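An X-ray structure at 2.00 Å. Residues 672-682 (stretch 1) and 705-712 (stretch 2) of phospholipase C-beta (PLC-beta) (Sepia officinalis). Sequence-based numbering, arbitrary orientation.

Stretch 1, residues 672-682: EVEMYGLPTDT
Stretch 2 705-712: VFVFKKVV

Two strands of one chain pack face to face through apolar side chains, and a single hydrogen bond from a backbone NH to an aspartate carboxylate fastens the far end of the contact. Strands 672-676 and 706-711 run nearly parallel, 14° between their N-to-C directions, but their axes come no closer than 9.2 Å, too far for backbone pairing; side chains fill the gap and 482 Å² is buried in total.

Alternation in extended backbone (phi/psi -132/124 at Val673, -131/138 at Met675) turns Val673 and Met675 toward the partner and Glu672 and Glu674 away. Val673 (chi1 t) lies opposite Phe706, CA to CA 7.8 Å. Its CG2 meets the edge of the Phe706 ring, 3.6 Å from CD1, while its CG1 sits 3.8 Å from CZ of Phe708, again at the edge. Both phenylalanines have chi1 m, with chi2 140° and 86°. Met675 (t, t, m) lays CE over the Phe708 face, 3.7 Å from the ring centroid and 22° off the normal, a CH-pi contact; its SD reaches Val711 CG2 at 3.8 Å.

Beyond Gly677, the 3-10 segment 679-681 brings Asp681 CA within 5.6 Å of Val711 CA. With chi1 m and chi2 -27°, Asp681 OD1 accepts from Val712 N at 2.9 Å and 154°. Nearby, Thr680 CG2 lies 3.9 Å from Val712 CG2.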

# COMPACT_ATOMS: atom_id res chain seq x y z
N GLU A 672 9.17 -3.43 17.03
CA GLU A 672 8.51 -2.30 17.67
C GLU A 672 7.03 -2.28 17.28
O GLU A 672 6.65 -2.75 16.21
CB GLU A 672 9.16 -1.00 17.22
CG GLU A 672 10.54 -0.76 17.78
CD GLU A 672 11.17 0.47 17.17
OE1 GLU A 672 11.63 0.39 16.02
OE2 GLU A 672 11.19 1.53 17.85
N VAL A 673 6.20 -1.73 18.15
CA VAL A 673 4.77 -1.60 17.89
C VAL A 673 4.33 -0.18 18.21
O VAL A 673 4.56 0.31 19.32
CB VAL A 673 3.94 -2.60 18.71
CG1 VAL A 673 2.45 -2.46 18.37
CG2 VAL A 673 4.40 -4.03 18.42
N GLU A 674 3.74 0.49 17.23
CA GLU A 674 3.29 1.87 17.37
C GLU A 674 1.81 1.99 17.03
O GLU A 674 1.23 1.11 16.39
CB GLU A 674 4.13 2.79 16.47
CG GLU A 674 5.57 2.93 16.97
CD GLU A 674 6.35 4.08 16.34
OE1 GLU A 674 5.88 4.70 15.36
OE2 GLU A 674 7.46 4.36 16.85
N MET A 675 1.20 3.08 17.50
CA MET A 675 -0.18 3.40 17.15
C MET A 675 -0.28 4.85 16.69
O MET A 675 0.36 5.73 17.28
CB MET A 675 -1.11 3.14 18.34
CG MET A 675 -2.59 3.41 18.06
SD MET A 675 -3.73 2.76 19.31
CE MET A 675 -3.27 1.02 19.34
N TYR A 676 -1.05 5.08 15.63
CA TYR A 676 -1.32 6.42 15.11
C TYR A 676 -2.81 6.59 14.95
O TYR A 676 -3.49 5.73 14.38
CB TYR A 676 -0.63 6.65 13.75
CG TYR A 676 0.71 5.97 13.63
CD1 TYR A 676 1.83 6.48 14.28
CD2 TYR A 676 0.85 4.81 12.89
CE1 TYR A 676 3.07 5.84 14.19
CE2 TYR A 676 2.08 4.17 12.79
CZ TYR A 676 3.18 4.69 13.44
OH TYR A 676 4.40 4.05 13.35
N GLY A 677 -3.33 7.70 15.46
CA GLY A 677 -4.75 8.02 15.36
C GLY A 677 -4.95 9.42 15.89
O GLY A 677 -4.20 10.32 15.55
N LEU A 678 -5.95 9.60 16.75
CA LEU A 678 -6.07 10.86 17.48
C LEU A 678 -4.79 11.10 18.28
O LEU A 678 -4.11 10.14 18.65
CB LEU A 678 -7.28 10.85 18.43
CG LEU A 678 -8.68 10.88 17.81
CD1 LEU A 678 -9.71 11.09 18.91
CD2 LEU A 678 -8.81 11.97 16.75
N PRO A 679 -4.46 12.37 18.55
CA PRO A 679 -3.27 12.66 19.35
C PRO A 679 -3.23 11.87 20.66
O PRO A 679 -2.19 11.33 21.01
CB PRO A 679 -3.39 14.16 19.61
CG PRO A 679 -4.13 14.68 18.45
CD PRO A 679 -5.09 13.60 18.04
N THR A 680 -4.37 11.77 21.34
CA THR A 680 -4.45 11.03 22.61
C THR A 680 -4.22 9.51 22.45
O THR A 680 -3.90 8.83 23.42
CB THR A 680 -5.81 11.27 23.32
OG1 THR A 680 -5.72 10.88 24.70
CG2 THR A 680 -6.94 10.49 22.64
N ASP A 681 -4.39 8.99 21.24
CA ASP A 681 -4.20 7.57 20.95
C ASP A 681 -2.89 7.27 20.22
O ASP A 681 -2.60 6.12 19.90
CB ASP A 681 -5.35 7.05 20.08
CG ASP A 681 -6.69 7.09 20.80
OD1 ASP A 681 -6.72 7.01 22.04
OD2 ASP A 681 -7.73 7.18 20.11
N THR A 682 -2.10 8.31 19.94
CA THR A 682 -0.88 8.13 19.16
C THR A 682 0.29 7.80 20.09
O THR A 682 0.58 8.54 21.02
CB THR A 682 -0.60 9.37 18.31
OG1 THR A 682 -1.65 9.51 17.34
CG2 THR A 682 0.74 9.25 17.59
N VAL A 705 3.63 -8.61 26.84
CA VAL A 705 2.64 -7.92 26.02
C VAL A 705 2.77 -6.39 26.08
O VAL A 705 3.07 -5.82 27.13
CB VAL A 705 1.20 -8.34 26.41
CG1 VAL A 705 0.89 -7.95 27.86
CG2 VAL A 705 0.19 -7.74 25.46
N PHE A 706 2.56 -5.75 24.93
CA PHE A 706 2.47 -4.31 24.83
C PHE A 706 1.00 -3.91 24.91
O PHE A 706 0.19 -4.36 24.10
CB PHE A 706 3.03 -3.81 23.49
CG PHE A 706 4.48 -4.17 23.23
CD1 PHE A 706 4.88 -4.56 21.95
CD2 PHE A 706 5.44 -4.10 24.22
CE1 PHE A 706 6.21 -4.88 21.68
CE2 PHE A 706 6.77 -4.42 23.96
CZ PHE A 706 7.15 -4.81 22.69
N VAL A 707 0.65 -3.07 25.89
CA VAL A 707 -0.75 -2.73 26.15
C VAL A 707 -1.07 -1.29 25.74
O VAL A 707 -0.42 -0.36 26.19
CB VAL A 707 -1.07 -2.88 27.65
CG1 VAL A 707 -2.53 -2.51 27.93
CG2 VAL A 707 -0.78 -4.31 28.12
N PHE A 708 -2.07 -1.13 24.87
CA PHE A 708 -2.64 0.18 24.57
C PHE A 708 -3.97 0.25 25.31
O PHE A 708 -5.01 -0.10 24.76
CB PHE A 708 -2.84 0.36 23.07
CG PHE A 708 -1.57 0.23 22.27
CD1 PHE A 708 -1.13 -1.02 21.85
CD2 PHE A 708 -0.83 1.34 21.92
CE1 PHE A 708 0.03 -1.15 21.11
CE2 PHE A 708 0.34 1.22 21.17
CZ PHE A 708 0.77 -0.03 20.77
N LYS A 709 -3.91 0.70 26.56
CA LYS A 709 -5.01 0.52 27.52
C LYS A 709 -6.33 1.11 27.04
O LYS A 709 -7.35 0.42 27.02
CB LYS A 709 -4.62 1.13 28.87
CG LYS A 709 -5.61 0.90 30.00
CD LYS A 709 -5.85 -0.58 30.26
CE LYS A 709 -6.54 -0.80 31.60
NZ LYS A 709 -6.90 -2.23 31.80
N LYS A 710 -6.31 2.38 26.64
CA LYS A 710 -7.53 3.07 26.24
C LYS A 710 -7.34 3.76 24.89
O LYS A 710 -6.66 4.78 24.80
CB LYS A 710 -7.93 4.11 27.28
CG LYS A 710 -9.25 4.83 26.95
CD LYS A 710 -9.65 5.80 28.06
CE LYS A 710 -11.04 6.38 27.79
NZ LYS A 710 -11.41 7.43 28.79
N VAL A 711 -7.94 3.18 23.86
CA VAL A 711 -7.98 3.81 22.55
C VAL A 711 -9.31 4.54 22.42
O VAL A 711 -10.35 3.90 22.23
CB VAL A 711 -7.82 2.78 21.42
CG1 VAL A 711 -7.77 3.48 20.06
CG2 VAL A 711 -6.58 1.92 21.65
N VAL A 712 -9.28 5.86 22.54
CA VAL A 712 -10.48 6.69 22.49
C VAL A 712 -11.28 6.55 21.19
O VAL A 712 -12.50 6.43 21.23
CB VAL A 712 -10.16 8.18 22.74
CG1 VAL A 712 -11.33 9.06 22.32
CG2 VAL A 712 -9.80 8.40 24.21